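Long-range contacts in flavohemoglobin (Malassezia yamatoensis, PDB 6O0A), which binds heme and FAD and, as a flavohemoglobin, probably converts nitric oxide to nitrate with electrons drawn from NAD(P)H: residues S100-N104 against P264-M268; L283-G287 against G372-F376. One frame throughout, in Å; residues are numbered along the deposited sequence.

Contact 1 (S100-N104 against P264-M268); sequences SRVAN and PYGDM. With HEM (protoporphyrin IX containing Fe), chain C.
The interface between the globin domain and the FAD-binding barrel is bridged here by Ser100 and Asn104, one turn apart on helix 96-108, which meet the loop after strand 258-262 at Gly266 and Asp267. Asn104 is held at both ends of its amide. Its OD1 accepts the backbone N-H of Gly266 at 2.8 Å, the donor standing above the carbonyl plane, while ND2 gives an almost straight bond (177°) back to Ser100 O, also 2.8 Å. That carbonyl takes the helical N-H of Asn104 as well, the two donors arriving from opposite faces of its plane, so the side chain is tied to its own helix and the rotation of the amide is fixed. Ser100 OG, swung anti to the backbone N (chi1 177°), donates to Asp267 OD2 at 2.7 Å, reaching the carboxylate on its anti side and somewhat out of plane. Tyr265 CB packs 3.6 Å from Asn104 O, and its ring leads off from the contact. Next to Ser100, Arg101 sends the end of its side chain to the heme: its chain bends at chi3 and NE donates to propionate O2A of HEM at 3.0 Å, in the guanidinium plane. Val102 CG2 lies 3.5 Å from the heme methyl CMA. One helical turn thus touches both the heme and the flavin domain. Around it, Tyr265 packs on Leu161 and Tyr162 of helix 137-163, Gly266 O accepts from Gln206, and Asn104 rests on Tyr207 of strand 207-213.

Contact 2 (L283-G287 against G372-F376); sequences LICAG and GPLKF
The methyl of Ala286 lies over one face of the Phe376 ring, its CB 3.6 Å from the centroid and 2° off the normal, a CH-pi contact. All six ring carbons lie 3.8 to 3.9 Å from Ala286 CB, which shows how centrally it sits. Toward its far end the ring is met obliquely by two further groups: Ile284 CG2 and Cys285 O each come to 3.8 Å from Phe376 CZ. The phenyl reaches the strand because CG stands anti to the backbone N (chi1 172°), which sends the ring from the first turn of helix 374-386 across to residues 284-286. The same Ala286 CB also touches the pyrrolidine of Pro373, 3.8 Å from its CD, so the methyl meets both proline and phenylalanine, in directions roughly at right angles. Alongside, Gly372 brings its CA to 3.9 Å from Ala286 O. No hydrogen bond crosses between the segments, and the join is one of apolar packing. Ile355, from a loop, touches both Ile284 and Phe376. The CB of Cys285 points away from segment 372-376, its side chain meeting Val290 and Val293 of helix 290-302. Pro373 is the N-cap residue of the helix that follows strand 367-371, next in the sheet to strand 281-286. Gly372 and Pro373 follow Cys371 as the Cys-Gly-Pro sequence that ends this strand in NAD(P)-binding domains of the ferredoxin reductase family, where it probably borders the nicotinamide site.

In the fold
From the N terminus the chain first builds the helical globin domain, with residues 100-104 on helix 96-108, and then the antiparallel sheet of the flavin domain. Contact 1 closes a loop of 159 intervening residues just after strand 258-262, tying the globin to the FAD-binding domain. Contact 2 opens only afterwards, at strand 281-286, and closes 84 residues later at the start of helix 374-386, having enclosed three further strands of the parallel sheet besides strand 367-371. The two are therefore in series, neither nested nor crossed. Their centres lie about 19 Å apart and they do not touch: contact 1 joins domains, contact 2 works inside the NAD-binding domain.

Contact 1 (S100-N104 against P264-M268)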
loop_
_atom_site.group_PDB
_atom_site.type_symbol
_atom_site.label_atom_id
_atom_site.label_comp_id
_atom_site.label_asym_id
_atom_site.label_seq_id
_atom_site.Cartn_x
_atom_site.Cartn_y
_atom_site.Cartn_z
ATOM N N SER A 100 3.092 -5.104 -9.449
ATOM C CA SER A 100 1.971 -5.696 -8.734
ATOM C C SER A 100 1.435 -4.740 -7.682
ATOM O O SER A 100 0.215 -4.568 -7.554
ATOM C CB SER A 100 2.398 -7.022 -8.103
ATOM O OG SER A 100 1.347 -7.585 -7.345
ATOM N N ARG A 101 2.333 -4.088 -6.936
ATOM C CA ARG A 101 1.893 -3.137 -5.919
ATOM C C ARG A 101 1.109 -1.997 -6.547
ATOM O O ARG A 101 0.043 -1.615 -6.048
ATOM C CB ARG A 101 3.093 -2.596 -5.144
ATOM C CG ARG A 101 2.712 -1.749 -3.935
ATOM C CD ARG A 101 3.927 -1.108 -3.277
ATOM N NE ARG A 101 4.583 -0.150 -4.164
ATOM C CZ ARG A 101 5.744 -0.364 -4.778
ATOM N NH1 ARG A 101 6.397 -1.505 -4.596
ATOM N NH2 ARG A 101 6.254 0.570 -5.571
ATOM N N VAL A 102 1.620 -1.445 -7.652
ATOM C CA VAL A 102 0.958 -0.321 -8.304
ATOM C C VAL A 102 -0.385 -0.748 -8.884
ATOM O O VAL A 102 -1.388 -0.039 -8.743
ATOM C CB VAL A 102 1.869 0.286 -9.384
ATOM C CG1 VAL A 102 1.121 1.377 -10.127
ATOM C CG2 VAL A 102 3.133 0.862 -8.743
ATOM N N ALA A 103 -0.425 -1.907 -9.549
ATOM C CA ALA A 103 -1.672 -2.374 -10.153
ATOM C C ALA A 103 -2.766 -2.556 -9.105
ATOM O O ALA A 103 -3.931 -2.215 -9.346
ATOM C CB ALA A 103 -1.439 -3.689 -10.895
ATOM N N ASN A 104 -2.416 -3.114 -7.945
ATOM C CA ASN A 104 -3.417 -3.315 -6.902
ATOM C C ASN A 104 -3.937 -1.985 -6.372
ATOM O O ASN A 104 -5.142 -1.838 -6.130
ATOM C CB ASN A 104 -2.838 -4.161 -5.770
ATOM C CG ASN A 104 -2.953 -5.664 -6.044
ATOM O OD1 ASN A 104 -3.923 -6.315 -5.637
ATOM N ND2 ASN A 104 -1.947 -6.224 -6.730
ATOM N N PRO A 264 -11.695 -5.114 -2.601
ATOM C CA PRO A 264 -10.465 -5.365 -1.843
ATOM C C PRO A 264 -9.315 -5.780 -2.753
ATOM O O PRO A 264 -9.499 -6.523 -3.722
ATOM C CB PRO A 264 -10.869 -6.511 -0.910
ATOM C CG PRO A 264 -11.841 -7.315 -1.749
ATOM C CD PRO A 264 -12.607 -6.275 -2.577
ATOM N N TYR A 265 -8.115 -5.297 -2.422
ATOM C CA TYR A 265 -6.931 -5.539 -3.236
ATOM C C TYR A 265 -5.700 -5.587 -2.335
ATOM O O TYR A 265 -5.767 -5.319 -1.135
ATOM C CB TYR A 265 -6.788 -4.464 -4.333
ATOM C CG TYR A 265 -7.830 -4.601 -5.424
ATOM C CD1 TYR A 265 -7.779 -5.656 -6.326
ATOM C CD2 TYR A 265 -8.872 -3.683 -5.542
ATOM C CE1 TYR A 265 -8.735 -5.809 -7.317
ATOM C CE2 TYR A 265 -9.834 -3.820 -6.540
ATOM C CZ TYR A 265 -9.759 -4.889 -7.421
ATOM O OH TYR A 265 -10.699 -5.046 -8.412
ATOM N N GLY A 266 -4.568 -5.929 -2.938
ATOM C CA GLY A 266 -3.303 -5.892 -2.242
ATOM C C GLY A 266 -2.597 -7.207 -2.452
ATOM O O GLY A 266 -3.248 -8.255 -2.485
ATOM N N ASP A 267 -1.282 -7.171 -2.636
ATOM C CA ASP A 267 -0.539 -8.387 -2.928
ATOM C C ASP A 267 0.274 -8.859 -1.734
ATOM O O ASP A 267 1.025 -9.829 -1.854
ATOM C CB ASP A 267 0.359 -8.198 -4.157
ATOM C CG ASP A 267 1.428 -7.127 -3.963
ATOM O OD1 ASP A 267 1.475 -6.477 -2.899
ATOM O OD2 ASP A 267 2.235 -6.935 -4.897
ATOM N N MET A 268 0.131 -8.205 -0.585
ATOM C CA MET A 268 0.870 -8.577 0.620
ATOM C C MET A 268 -0.048 -9.444 1.480
ATOM O O MET A 268 -0.593 -9.013 2.498
ATOM C CB MET A 268 1.345 -7.324 1.346
ATOM C CG MET A 268 2.257 -7.574 2.518
ATOM S SD MET A 268 3.706 -8.483 2.001
ATOM C CE MET A 268 4.233 -7.499 0.596
HETATM C CHA HEM C . -0.353 5.822 -7.355
HETATM C CHB HEM C . 2.658 4.815 -11.058
HETATM C CHC HEM C . -0.863 5.917 -14.210
HETATM C CHD HEM C . -3.604 7.536 -10.550
HETATM C C1A HEM C . 0.758 5.432 -8.081
HETATM C C2A HEM C . 2.020 4.983 -7.534
HETATM C C3A HEM C . 2.844 4.701 -8.551
HETATM C C4A HEM C . 2.143 4.980 -9.789
HETATM C CMA HEM C . 4.296 4.192 -8.457
HETATM C CAA HEM C . 2.329 4.829 -6.030
HETATM C CBA HEM C . 1.903 3.405 -5.681
HETATM C CGA HEM C . 2.081 3.163 -4.202
HETATM O O1A HEM C . 1.595 3.991 -3.391
HETATM O O2A HEM C . 2.704 2.140 -3.831
HETATM C C1B HEM C . 1.970 5.015 -12.239
HETATM C C2B HEM C . 2.491 4.808 -13.577
HETATM C C3B HEM C . 1.521 5.130 -14.455
HETATM C C4B HEM C . 0.352 5.527 -13.692
HETATM C CMB HEM C . 3.931 4.331 -13.856
HETATM C CAB HEM C . 1.541 5.081 -16.003
HETATM C CBB HEM C . 2.453 4.422 -16.737
HETATM C C1C HEM C . -1.890 6.487 -13.487
HETATM C C2C HEM C . -3.083 7.064 -14.052
HETATM C C3C HEM C . -3.855 7.514 -13.046
HETATM C C4C HEM C . -3.149 7.243 -11.813
HETATM C CMC HEM C . -3.365 7.087 -15.572
HETATM C CAC HEM C . -5.222 8.250 -13.082
HETATM C CBC HEM C . -5.602 9.020 -14.118
HETATM C C1D HEM C . -2.954 7.200 -9.381
HETATM C C2D HEM C . -3.453 7.500 -8.051
HETATM C C3D HEM C . -2.567 7.046 -7.168
HETATM C C4D HEM C . -1.470 6.428 -7.894
HETATM C CMD HEM C . -4.780 8.239 -7.761
HETATM C CAD HEM C . -2.695 7.158 -5.633
HETATM C CBD HEM C . -1.677 8.189 -5.152
HETATM C CGD HEM C . -2.176 9.602 -5.358
HETATM O O1D HEM C . -3.337 9.908 -4.974
HETATM O O2D HEM C . -1.397 10.440 -5.891
HETATM N NA HEM C . 0.870 5.417 -9.463
HETATM N NB HEM C . 0.669 5.453 -12.349
HETATM N NC HEM C . -1.958 6.602 -12.112
HETATM N ND HEM C . -1.751 6.537 -9.249
HETATM FE FE HEM C . -0.638 5.743 -10.796
#

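Contact 2 (L283-G287 against G372-F376)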
loop_
_atom_site.group_PDB
_atom_site.type_symbol
_atom_site.label_atom_id
_atom_site.label_comp_id
_atom_site.label_asym_id
_atom_site.label_seq_id
_atom_site.Cartn_x
_atom_site.Cartn_y
_atom_site.Cartn_z
ATOM N N LEU A 283 6.389 -11.928 12.390
ATOM C CA LEU A 283 5.575 -10.761 12.070
ATOM C C LEU A 283 5.982 -9.636 13.014
ATOM O O LEU A 283 5.855 -9.775 14.239
ATOM C CB LEU A 283 4.084 -11.085 12.197
ATOM C CG LEU A 283 3.631 -12.376 11.497
ATOM C CD1 LEU A 283 2.138 -12.604 11.724
ATOM C CD2 LEU A 283 3.929 -12.317 9.996
ATOM N N ILE A 284 6.475 -8.534 12.453
ATOM C CA ILE A 284 7.032 -7.436 13.240
ATOM C C ILE A 284 6.280 -6.164 12.873
ATOM O O ILE A 284 6.237 -5.784 11.694
ATOM C CB ILE A 284 8.537 -7.272 12.994
ATOM C CG1 ILE A 284 9.282 -8.560 13.378
ATOM C CG2 ILE A 284 9.064 -6.063 13.745
ATOM C CD1 ILE A 284 10.789 -8.498 13.162
ATOM N N CYS A 285 5.701 -5.494 13.870
ATOM C CA CYS A 285 4.885 -4.325 13.571
ATOM C C CYS A 285 5.040 -3.250 14.639
ATOM O O CYS A 285 5.514 -3.497 15.751
ATOM C CB CYS A 285 3.395 -4.695 13.415
ATOM S SG CYS A 285 2.636 -5.381 14.899
ATOM N N ALA A 286 4.622 -2.037 14.278
ATOM C CA ALA A 286 4.603 -0.912 15.198
ATOM C C ALA A 286 3.289 -0.170 15.034
ATOM O O ALA A 286 2.811 0.018 13.912
ATOM C CB ALA A 286 5.768 0.054 14.949
ATOM N N GLY A 287 2.719 0.255 16.157
ATOM C CA GLY A 287 1.535 1.107 16.098
ATOM C C GLY A 287 0.399 0.431 15.355
ATOM O O GLY A 287 0.108 -0.752 15.559
ATOM N N GLY A 372 5.022 -0.854 9.775
ATOM C CA GLY A 372 5.114 0.224 10.727
ATOM C C GLY A 372 5.482 1.494 9.999
ATOM O O GLY A 372 5.508 1.534 8.767
ATOM N N PRO A 373 5.781 2.557 10.742
ATOM C CA PRO A 373 6.254 3.787 10.099
ATOM C C PRO A 373 7.485 3.507 9.251
ATOM O O PRO A 373 8.235 2.563 9.501
ATOM C CB PRO A 373 6.577 4.706 11.285
ATOM C CG PRO A 373 5.724 4.194 12.396
ATOM C CD PRO A 373 5.706 2.690 12.210
ATOM N N LEU A 374 7.676 4.332 8.219
ATOM C CA LEU A 374 8.791 4.129 7.303
ATOM C C LEU A 374 10.112 4.001 8.056
ATOM O O LEU A 374 10.897 3.078 7.806
ATOM C CB LEU A 374 8.844 5.276 6.290
ATOM C CG LEU A 374 9.896 5.137 5.185
ATOM C CD1 LEU A 374 9.748 3.807 4.446
ATOM C CD2 LEU A 374 9.822 6.306 4.215
ATOM N N LYS A 375 10.359 4.908 9.008
ATOM C CA LYS A 375 11.612 4.892 9.757
ATOM C C LYS A 375 11.773 3.585 10.524
ATOM O O LYS A 375 12.836 2.953 10.484
ATOM C CB LYS A 375 11.662 6.084 10.714
ATOM C CG LYS A 375 12.943 6.193 11.528
ATOM C CD LYS A 375 12.805 7.254 12.612
ATOM C CE LYS A 375 14.081 7.397 13.425
ATOM N NZ LYS A 375 15.227 7.849 12.584
ATOM N N PHE A 376 10.718 3.167 11.228
ATOM C CA PHE A 376 10.723 1.879 11.920
ATOM C C PHE A 376 11.088 0.742 10.973
ATOM O O PHE A 376 11.959 -0.083 11.277
ATOM C CB PHE A 376 9.349 1.637 12.547
ATOM C CG PHE A 376 9.166 0.256 13.119
ATOM C CD1 PHE A 376 9.620 -0.038 14.396
ATOM C CD2 PHE A 376 8.513 -0.735 12.397
ATOM C CE1 PHE A 376 9.441 -1.298 14.941
ATOM C CE2 PHE A 376 8.331 -2.014 12.942
ATOM C CZ PHE A 376 8.791 -2.288 14.212
#